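Local coordinates for uncharacterized ATP-binding protein MJ1010 (Methanocaldococcus jannaschii DSM 2661, PDB 3BJO) that is of unknown function but probably binds ATP, the C-terminal domain described here belonging to the helix-turn-helix clan, at residues N49-F54 with K76-L81; I40-E45 with P66-V71; L88-F93 with N97-V102. All blocks are in the same frame, centred on the assembly; numbering follows the deposited sequence.

Contact 1: residues N49-F54 with K76-L81; sequences NALKLF and KNILFL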
loop_
_atom_site.group_PDB
_atom_site.type_symbol
_atom_site.label_atom_id
_atom_site.label_comp_id
_atom_site.label_asym_id
_atom_site.label_seq_id
_atom_site.Cartn_x
_atom_site.Cartn_y
_atom_site.Cartn_z
ATOM N N ASN A 49 -0.690 6.026 -7.908
ATOM C CA ASN A 49 -0.582 7.419 -7.463
ATOM C C ASN A 49 -0.595 7.604 -5.940
ATOM O O ASN A 49 0.215 8.350 -5.428
ATOM C CB ASN A 49 -1.613 8.318 -8.191
ATOM C CG ASN A 49 -1.234 8.526 -9.660
ATOM O OD1 ASN A 49 -0.145 8.130 -10.084
ATOM N ND2 ASN A 49 -2.112 9.140 -10.430
ATOM N N ALA A 50 -1.471 6.884 -5.220
ATOM C CA ALA A 50 -1.553 7.043 -3.787
ATOM C C ALA A 50 -0.282 6.487 -3.139
ATOM O O ALA A 50 0.291 7.080 -2.209
ATOM C CB ALA A 50 -2.783 6.264 -3.245
ATOM N N LEU A 51 0.132 5.317 -3.596
ATOM C CA LEU A 51 1.301 4.651 -2.982
ATOM C C LEU A 51 2.587 5.435 -3.242
ATOM O O LEU A 51 3.508 5.439 -2.429
ATOM C CB LEU A 51 1.419 3.239 -3.533
ATOM C CG LEU A 51 0.405 2.253 -2.945
ATOM C CD1 LEU A 51 0.543 0.841 -3.628
ATOM C CD2 LEU A 51 0.556 2.093 -1.440
ATOM N N LYS A 52 2.651 6.099 -4.394
ATOM C CA LYS A 52 3.852 6.827 -4.734
ATOM C C LYS A 52 4.079 7.937 -3.715
ATOM O O LYS A 52 5.216 8.384 -3.492
ATOM C CB LYS A 52 3.787 7.373 -6.167
ATOM C CG LYS A 52 4.421 6.402 -7.177
ATOM C CD LYS A 52 3.990 6.591 -8.641
ATOM C CE LYS A 52 4.293 7.914 -9.219
ATOM N NZ LYS A 52 4.391 7.876 -10.745
ATOM N N LEU A 53 3.002 8.345 -3.054
ATOM C CA LEU A 53 3.093 9.444 -2.072
ATOM C C LEU A 53 3.994 9.023 -0.899
ATOM O O LEU A 53 4.637 9.849 -0.250
ATOM C CB LEU A 53 1.704 9.847 -1.560
ATOM C CG LEU A 53 0.785 10.650 -2.495
ATOM C CD1 LEU A 53 -0.624 10.864 -1.849
ATOM C CD2 LEU A 53 1.391 12.021 -2.885
ATOM N N PHE A 54 4.047 7.725 -0.656
ATOM C CA PHE A 54 4.804 7.202 0.467
ATOM C C PHE A 54 6.290 7.044 0.119
ATOM O O PHE A 54 7.082 6.605 0.959
ATOM C CB PHE A 54 4.220 5.838 0.863
ATOM C CG PHE A 54 2.852 5.939 1.524
ATOM C CD1 PHE A 54 2.742 6.061 2.918
ATOM C CD2 PHE A 54 1.688 5.975 0.757
ATOM C CE1 PHE A 54 1.462 6.201 3.545
ATOM C CE2 PHE A 54 0.405 6.088 1.378
ATOM C CZ PHE A 54 0.304 6.194 2.772
ATOM N N LYS A 76 -6.527 -4.487 1.911
ATOM C CA LYS A 76 -5.496 -5.347 1.342
ATOM C C LYS A 76 -4.191 -5.410 2.121
ATOM O O LYS A 76 -3.197 -5.921 1.601
ATOM C CB LYS A 76 -5.229 -4.937 -0.119
ATOM C CG LYS A 76 -6.426 -5.174 -1.034
ATOM C CD LYS A 76 -6.680 -6.665 -1.327
ATOM C CE LYS A 76 -8.096 -6.911 -1.855
ATOM N NZ LYS A 76 -8.419 -8.403 -2.160
ATOM N N ASN A 77 -4.204 -4.888 3.352
ATOM C CA ASN A 77 -3.071 -4.894 4.269
ATOM C C ASN A 77 -1.816 -4.239 3.771
ATOM O O ASN A 77 -0.716 -4.665 4.120
ATOM C CB ASN A 77 -2.749 -6.323 4.725
ATOM C CG ASN A 77 -3.953 -7.008 5.270
ATOM O OD1 ASN A 77 -4.546 -6.550 6.250
ATOM N ND2 ASN A 77 -4.350 -8.095 4.623
ATOM N N ILE A 78 -1.979 -3.204 2.954
ATOM C CA ILE A 78 -0.841 -2.420 2.489
ATOM C C ILE A 78 -0.608 -1.259 3.448
ATOM O O ILE A 78 0.535 -0.907 3.730
ATOM C CB ILE A 78 -1.048 -1.869 1.022
ATOM C CG1 ILE A 78 -1.480 -2.989 0.040
ATOM C CG2 ILE A 78 0.216 -1.159 0.523
ATOM C CD1 ILE A 78 -0.509 -4.148 -0.111
ATOM N N LEU A 79 -1.699 -0.650 3.916
ATOM C CA LEU A 79 -1.651 0.579 4.710
ATOM C C LEU A 79 -2.445 0.385 5.997
ATOM O O LEU A 79 -3.326 -0.454 6.038
ATOM C CB LEU A 79 -2.295 1.702 3.891
ATOM C CG LEU A 79 -1.436 2.635 3.003
ATOM C CD1 LEU A 79 -0.123 2.136 2.514
ATOM C CD2 LEU A 79 -2.230 3.231 1.890
ATOM N N PHE A 80 -2.115 1.159 7.042
ATOM C CA PHE A 80 -2.944 1.352 8.221
ATOM C C PHE A 80 -3.535 2.733 8.206
ATOM O O PHE A 80 -2.863 3.666 7.794
ATOM C CB PHE A 80 -2.112 1.285 9.519
ATOM C CG PHE A 80 -1.836 -0.096 10.004
ATOM C CD1 PHE A 80 -2.861 -1.025 10.124
ATOM C CD2 PHE A 80 -0.526 -0.465 10.369
ATOM C CE1 PHE A 80 -2.581 -2.337 10.580
ATOM C CE2 PHE A 80 -0.225 -1.760 10.847
ATOM C CZ PHE A 80 -1.247 -2.705 10.946
ATOM N N LEU A 81 -4.764 2.854 8.718
ATOM C CA LEU A 81 -5.483 4.130 8.839
ATOM C C LEU A 81 -5.546 4.592 10.295
ATOM O O LEU A 81 -5.836 3.787 11.180
ATOM C CB LEU A 81 -6.916 3.979 8.317
ATOM C CG LEU A 81 -7.883 5.182 8.355
ATOM C CD1 LEU A 81 -7.339 6.381 7.526
ATOM C CD2 LEU A 81 -9.246 4.755 7.837
#
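Leu-51 and Leu-79 sit opposite one another with CA atoms 9.2 Å apart, where the end of helix 44-52 meets the start of strand 79-82 and side chains alone span the gap. With CG anti to the carbonyl carbon (chi1 -76°) and the chain then extended, Leu-51 CD2 reaches Ile-78 CG2 at 3.8 Å, the two side chains crossing at about a right angle. The same methyl rests 4.0 Å from Leu-79 CD1. Phe-54 and Leu-79 approach from opposite directions. The leucine CD1 stands over one ring face, displaced toward the rim, while its CD2 lies 3.9 Å from Phe-54 CE2. Branched aliphatic residues suit this place because their methyls can touch two neighbours at once, and no hydrogen bond crosses. Shortening Leu-79 to an alanine removes both methyls, and the Phe-54 ring would probably lose this packing while a gap opened beside Leu-51 CD2. Asn-77, with positive phi, is the C-prime residue of the Schellman motif ending helix 67-75. After that helix, strands 79-82 and 87-90 form an antiparallel hairpin, and strand 60-61 completes the sheet, a topology consistent with winged-helix domains of the helix-turn-helix class.

Contact 2: residues I40-E45 with P66-V71; sequences IEIRKE and PKAVYV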
loop_
_atom_site.group_PDB
_atom_site.type_symbol
_atom_site.label_atom_id
_atom_site.label_comp_id
_atom_site.label_asym_id
_atom_site.label_seq_id
_atom_site.Cartn_x
_atom_site.Cartn_y
_atom_site.Cartn_z
ATOM N N ILE A 40 -17.653 1.134 -5.326
ATOM C CA ILE A 40 -16.857 2.089 -6.095
ATOM C C ILE A 40 -15.698 1.405 -6.816
ATOM O O ILE A 40 -14.868 0.683 -6.213
ATOM C CB ILE A 40 -16.332 3.262 -5.211
ATOM C CG1 ILE A 40 -17.501 4.117 -4.676
ATOM C CG2 ILE A 40 -15.365 4.142 -6.039
ATOM C CD1 ILE A 40 -17.141 5.008 -3.469
ATOM N N GLU A 41 -15.650 1.647 -8.116
ATOM C CA GLU A 41 -14.621 1.074 -8.944
ATOM C C GLU A 41 -13.438 2.001 -8.944
ATOM O O GLU A 41 -13.591 3.228 -9.113
ATOM C CB GLU A 41 -15.145 0.926 -10.376
ATOM C CG GLU A 41 -14.241 0.149 -11.304
ATOM C CD GLU A 41 -14.872 -0.004 -12.670
ATOM O OE1 GLU A 41 -15.375 -1.114 -12.972
ATOM O OE2 GLU A 41 -14.894 1.005 -13.410
ATOM N N ILE A 42 -12.261 1.417 -8.743
ATOM C CA ILE A 42 -11.012 2.156 -8.849
ATOM C C ILE A 42 -10.089 1.435 -9.812
ATOM O O ILE A 42 -10.345 0.286 -10.174
ATOM C CB ILE A 42 -10.282 2.306 -7.449
ATOM C CG1 ILE A 42 -9.967 0.939 -6.836
ATOM C CG2 ILE A 42 -11.134 3.159 -6.477
ATOM C CD1 ILE A 42 -9.277 1.006 -5.515
ATOM N N ARG A 43 -8.995 2.121 -10.149
ATOM C CA ARG A 43 -8.070 1.761 -11.220
ATOM C C ARG A 43 -6.668 1.652 -10.675
ATOM O O ARG A 43 -6.294 2.371 -9.743
ATOM C CB ARG A 43 -8.028 2.890 -12.279
ATOM C CG ARG A 43 -9.306 3.221 -12.942
ATOM C CD ARG A 43 -9.023 4.203 -14.132
ATOM N NE ARG A 43 -8.669 5.535 -13.594
ATOM C CZ ARG A 43 -7.703 6.342 -14.054
ATOM N NH1 ARG A 43 -6.911 5.993 -15.072
ATOM N NH2 ARG A 43 -7.510 7.511 -13.463
ATOM N N LYS A 44 -5.880 0.779 -11.293
ATOM C CA LYS A 44 -4.446 0.642 -10.994
ATOM C C LYS A 44 -3.775 1.998 -10.883
ATOM O O LYS A 44 -3.013 2.240 -9.944
ATOM C CB LYS A 44 -3.726 -0.130 -12.080
ATOM C CG LYS A 44 -2.332 -0.595 -11.590
ATOM C CD LYS A 44 -1.582 -1.382 -12.634
ATOM C CE LYS A 44 -0.218 -1.824 -12.087
ATOM N NZ LYS A 44 0.561 -2.614 -13.107
ATOM N N GLU A 45 -4.055 2.879 -11.839
ATOM C CA GLU A 45 -3.401 4.185 -11.878
ATOM C C GLU A 45 -3.616 4.935 -10.567
ATOM O O GLU A 45 -2.725 5.554 -10.083
ATOM C CB GLU A 45 -3.887 5.039 -13.072
ATOM C CG GLU A 45 -3.859 4.333 -14.423
ATOM C CD GLU A 45 -4.988 3.303 -14.578
ATOM O OE1 GLU A 45 -6.126 3.688 -14.865
ATOM O OE2 GLU A 45 -4.737 2.108 -14.428
ATOM N N PRO A 66 -8.305 9.395 -2.536
ATOM C CA PRO A 66 -9.715 9.098 -2.427
ATOM C C PRO A 66 -9.935 7.959 -1.446
ATOM O O PRO A 66 -9.201 6.953 -1.467
ATOM C CB PRO A 66 -10.095 8.591 -3.820
ATOM C CG PRO A 66 -9.022 9.175 -4.741
ATOM C CD PRO A 66 -7.787 9.164 -3.898
ATOM N N LYS A 67 -10.984 8.129 -0.659
ATOM C CA LYS A 67 -11.374 7.189 0.334
ATOM C C LYS A 67 -11.472 5.789 -0.262
ATOM O O LYS A 67 -10.934 4.871 0.316
ATOM C CB LYS A 67 -12.652 7.621 1.085
ATOM C CG LYS A 67 -13.045 6.601 2.208
ATOM C CD LYS A 67 -14.165 7.126 3.105
ATOM C CE LYS A 67 -14.418 6.146 4.264
ATOM N NZ LYS A 67 -15.578 6.544 5.071
ATOM N N ALA A 68 -12.091 5.637 -1.433
ATOM C CA ALA A 68 -12.233 4.305 -2.030
ATOM C C ALA A 68 -10.875 3.678 -2.213
ATOM O O ALA A 68 -10.714 2.492 -1.977
ATOM C CB ALA A 68 -12.920 4.384 -3.371
ATOM N N VAL A 69 -9.905 4.499 -2.643
ATOM C CA VAL A 69 -8.524 4.016 -2.875
ATOM C C VAL A 69 -7.848 3.607 -1.565
ATOM O O VAL A 69 -7.322 2.501 -1.450
ATOM C CB VAL A 69 -7.646 5.044 -3.627
ATOM C CG1 VAL A 69 -6.175 4.508 -3.707
ATOM C CG2 VAL A 69 -8.212 5.350 -4.997
ATOM N N TYR A 70 -7.868 4.468 -0.542
ATOM C CA TYR A 70 -7.175 4.042 0.667
ATOM C C TYR A 70 -7.912 2.940 1.445
ATOM O O TYR A 70 -7.265 2.139 2.133
ATOM C CB TYR A 70 -6.693 5.230 1.541
ATOM C CG TYR A 70 -7.767 6.040 2.290
ATOM C CD1 TYR A 70 -8.052 7.379 1.931
ATOM C CD2 TYR A 70 -8.430 5.488 3.361
ATOM C CE1 TYR A 70 -9.016 8.127 2.648
ATOM C CE2 TYR A 70 -9.379 6.202 4.080
ATOM C CZ TYR A 70 -9.672 7.504 3.715
ATOM O OH TYR A 70 -10.628 8.144 4.423
ATOM N N VAL A 71 -9.251 2.909 1.384
ATOM C CA VAL A 71 -10.000 1.770 1.975
ATOM C C VAL A 71 -9.559 0.429 1.342
ATOM O O VAL A 71 -9.358 -0.565 2.047
ATOM C CB VAL A 71 -11.505 1.942 1.853
ATOM C CG1 VAL A 71 -12.255 0.584 2.052
ATOM C CG2 VAL A 71 -11.989 2.963 2.892
#
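Ile-42 and Ala-68 bury the most surface here, and Val-69 comes next. Ala-68 points its CB toward the chain leaving strand 38-41, and two isoleucine methyls close on that single carbon: Ile-40 CG2 at 3.6 Å and Ile-42 CG2 at 3.8 Å. Alanine suits the spot because its short side chain lets the first turn of helix 67-75 come near, with the CA atoms of Ile-40 and Ala-68 6.5 Å apart. Ile-42 carries the larger share on its own side. Its CG1 takes the crowded position between the backbone N and the carbonyl carbon (chi1 59°), and the chain then runs on extended, which brings CD1 alongside the helix backbone, 4.1 Å from Val-69 CA. The other branch, CG2, also meets Val-69 CG2 at 3.9 Å, the two side chains passing at a slant. A beta-branched residue works well at both places, since its two arms can serve different neighbours. The contact is wholly apolar, and no hydrogen bond joins the two segments. Around it, Ile-42 also rests on Val-33 of strand 32-35 and on Ile-47 of helix 44-52, while Val-69 touches Asp-46 and Ala-50 of that helix. Helix 67-75 is thus fitted against both the small hairpin 32-41 and the helix that follows it.

Contact 3: residues L88-F93 with N97-V102; sequences LKPQSF and NAIKRV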
loop_
_atom_site.group_PDB
_atom_site.type_symbol
_atom_site.label_atom_id
_atom_site.label_comp_id
_atom_site.label_asym_id
_atom_site.label_seq_id
_atom_site.Cartn_x
_atom_site.Cartn_y
_atom_site.Cartn_z
ATOM N N LEU A 88 -2.376 7.935 7.062
ATOM C CA LEU A 88 -2.204 6.557 6.718
ATOM C C LEU A 88 -0.696 6.297 6.813
ATOM O O LEU A 88 0.126 7.244 6.623
ATOM C CB LEU A 88 -2.687 6.341 5.270
ATOM C CG LEU A 88 -4.177 6.422 4.981
ATOM C CD1 LEU A 88 -4.402 7.077 3.576
ATOM C CD2 LEU A 88 -4.755 4.986 5.039
ATOM N N LYS A 89 -0.318 5.049 7.105
ATOM C CA LYS A 89 1.103 4.656 7.076
ATOM C C LYS A 89 1.159 3.273 6.451
ATOM O O LYS A 89 0.171 2.567 6.501
ATOM C CB LYS A 89 1.705 4.572 8.503
ATOM C CG LYS A 89 1.837 5.912 9.282
ATOM C CD LYS A 89 2.424 5.679 10.731
ATOM C CE LYS A 89 2.524 6.986 11.538
ATOM N NZ LYS A 89 3.012 6.744 12.966
ATOM N N PRO A 90 2.321 2.861 5.899
ATOM C CA PRO A 90 2.458 1.464 5.472
ATOM C C PRO A 90 2.265 0.508 6.658
ATOM O O PRO A 90 2.511 0.899 7.795
ATOM C CB PRO A 90 3.907 1.379 4.944
ATOM C CG PRO A 90 4.275 2.798 4.599
ATOM C CD PRO A 90 3.548 3.646 5.642
ATOM N N GLN A 91 1.783 -0.711 6.412
ATOM C CA GLN A 91 1.478 -1.606 7.540
ATOM C C GLN A 91 2.703 -2.103 8.228
ATOM O O GLN A 91 2.609 -2.602 9.334
ATOM C CB GLN A 91 0.600 -2.786 7.153
ATOM C CG GLN A 91 -0.833 -2.392 7.100
ATOM C CD GLN A 91 -1.761 -3.511 7.415
ATOM O OE1 GLN A 91 -1.318 -4.609 7.804
ATOM N NE2 GLN A 91 -3.082 -3.254 7.258
ATOM N N SER A 92 3.858 -1.954 7.585
ATOM C CA SER A 92 5.156 -2.288 8.224
ATOM C C SER A 92 6.248 -1.573 7.473
ATOM O O SER A 92 5.973 -1.006 6.413
ATOM C CB SER A 92 5.404 -3.803 8.250
ATOM O OG SER A 92 5.894 -4.242 7.010
ATOM N N PHE A 93 7.466 -1.562 8.013
ATOM C CA PHE A 93 8.581 -0.913 7.309
ATOM C C PHE A 93 8.991 -1.741 6.083
ATOM O O PHE A 93 9.660 -1.206 5.163
ATOM C CB PHE A 93 9.814 -0.676 8.198
ATOM C CG PHE A 93 9.547 0.136 9.454
ATOM C CD1 PHE A 93 9.380 1.536 9.400
ATOM C CD2 PHE A 93 9.486 -0.503 10.713
ATOM C CE1 PHE A 93 9.154 2.293 10.565
ATOM C CE2 PHE A 93 9.263 0.267 11.912
ATOM C CZ PHE A 93 9.093 1.663 11.819
ATOM N N ASN A 97 9.572 -0.029 2.555
ATOM C CA ASN A 97 10.724 -0.284 1.731
ATOM C C ASN A 97 10.292 -0.787 0.345
ATOM O O ASN A 97 10.829 -0.369 -0.669
ATOM C CB ASN A 97 11.639 -1.317 2.384
ATOM C CG ASN A 97 12.858 -1.606 1.526
ATOM O OD1 ASN A 97 13.720 -0.730 1.334
ATOM N ND2 ASN A 97 12.885 -2.812 0.917
ATOM N N ALA A 98 9.345 -1.719 0.301
ATOM C CA ALA A 98 8.902 -2.263 -0.984
ATOM C C ALA A 98 8.341 -1.136 -1.899
ATOM O O ALA A 98 8.694 -1.015 -3.089
ATOM C CB ALA A 98 7.887 -3.361 -0.719
ATOM N N ILE A 99 7.478 -0.282 -1.356
ATOM C CA ILE A 99 6.992 0.856 -2.126
ATOM C C ILE A 99 8.157 1.688 -2.740
ATOM O O ILE A 99 8.150 2.049 -3.940
ATOM C CB ILE A 99 6.076 1.780 -1.261
ATOM C CG1 ILE A 99 4.760 1.072 -0.933
ATOM C CG2 ILE A 99 5.839 3.168 -1.955
ATOM C CD1 ILE A 99 4.020 1.709 0.282
ATOM N N LYS A 100 9.148 1.997 -1.918
ATOM C CA LYS A 100 10.289 2.828 -2.334
ATOM C C LYS A 100 11.170 2.119 -3.389
ATOM O O LYS A 100 11.804 2.763 -4.219
ATOM C CB LYS A 100 11.164 3.172 -1.115
ATOM C CG LYS A 100 10.466 4.006 -0.008
ATOM C CD LYS A 100 11.332 4.104 1.274
ATOM C CE LYS A 100 12.294 5.283 1.222
ATOM N NZ LYS A 100 12.783 5.690 2.586
ATOM N N ARG A 101 11.221 0.794 -3.318
ATOM C CA ARG A 101 12.007 0.007 -4.267
ATOM C C ARG A 101 11.266 -0.261 -5.574
ATOM O O ARG A 101 11.882 -0.400 -6.602
ATOM C CB ARG A 101 12.398 -1.335 -3.643
ATOM C CG ARG A 101 13.872 -1.469 -3.283
ATOM C CD ARG A 101 14.253 -0.725 -2.036
ATOM N NE ARG A 101 14.662 0.649 -2.310
ATOM C CZ ARG A 101 14.755 1.625 -1.390
ATOM N NH1 ARG A 101 15.137 2.848 -1.768
ATOM N NH2 ARG A 101 14.444 1.404 -0.102
ATOM N N VAL A 102 9.942 -0.341 -5.521
ATOM C CA VAL A 102 9.133 -0.830 -6.659
ATOM C C VAL A 102 8.491 0.339 -7.419
ATOM O O VAL A 102 8.430 0.309 -8.635
ATOM C CB VAL A 102 8.057 -1.874 -6.191
ATOM C CG1 VAL A 102 7.103 -2.292 -7.302
ATOM C CG2 VAL A 102 8.726 -3.093 -5.592
#
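Phe-93 and Asn-97 are joined through the backbone of helix 93-102: Asn-97 N donates to Phe-93 O at 2.9 Å, nearly straight at 169°, the first-turn bond of an alpha-helix. The same helical turn brings Asn-97 CB within 3.4 Å of Phe-93 O. Their side chains do not meet, and each runs away from the other segment. The Phe-93 ring lies instead against that of Tyr-58, the planes inclined at about 25°. Asn-97 sets its CG anti to the backbone N (chi1 180°), which carries the amide toward Arg-101, one turn on. There its OD1 receives Arg-101 NH2 at 2.7 Å. The oxygen lies in the guanidinium plane, so the arginine offers the edge of its flat group, whereas the donor is tilted well away from the carbonyl plane of the amide. Lys-100 CB lies over one face of the guanidinium, toward its rim. Deeper in, Pro-90 and Ile-99 face one another across the turn, but loosely, with Pro-90 CG 4.5 Å from Ile-99 CD1. Between strand and helix, Ser-92 is the N-cap, its OG accepting from Val-95 N, as a small hydroxyl residue at a helix start can. Along helix 3-24, Leu-12 meets Asn-97, and Ile-16 meets Arg-101. The chemistry is therefore divided: hydrogen bonds order the helix start and the side that meets helix 3-24, while between these two segments the direct tie is chiefly the backbone bond, with only a loose apolar touch beside it.

Contact 1 lies nearest the middle of the chain and is a buried, purely apolar cluster. Contact 2 is also buried and apolar, though peripheral, about 12 Å from the chain centre, with Ile-40 at its partly exposed margin. In both, side-chain packing joins separate elements; contact 3, only partly buried, is local to a strand-to-helix turn and so carries a backbone hydrogen bond between its segments. Helix 44-52 takes part in contacts 1 and 2, which meet where Ala-50 CB packs 3.8 Å from Val-69 CG1. Contacts 1 and 3 share a sheet in which strands 79-82 and 87-90 are neighbours, while contacts 2 and 3 meet through Tyr-70 and Leu-88.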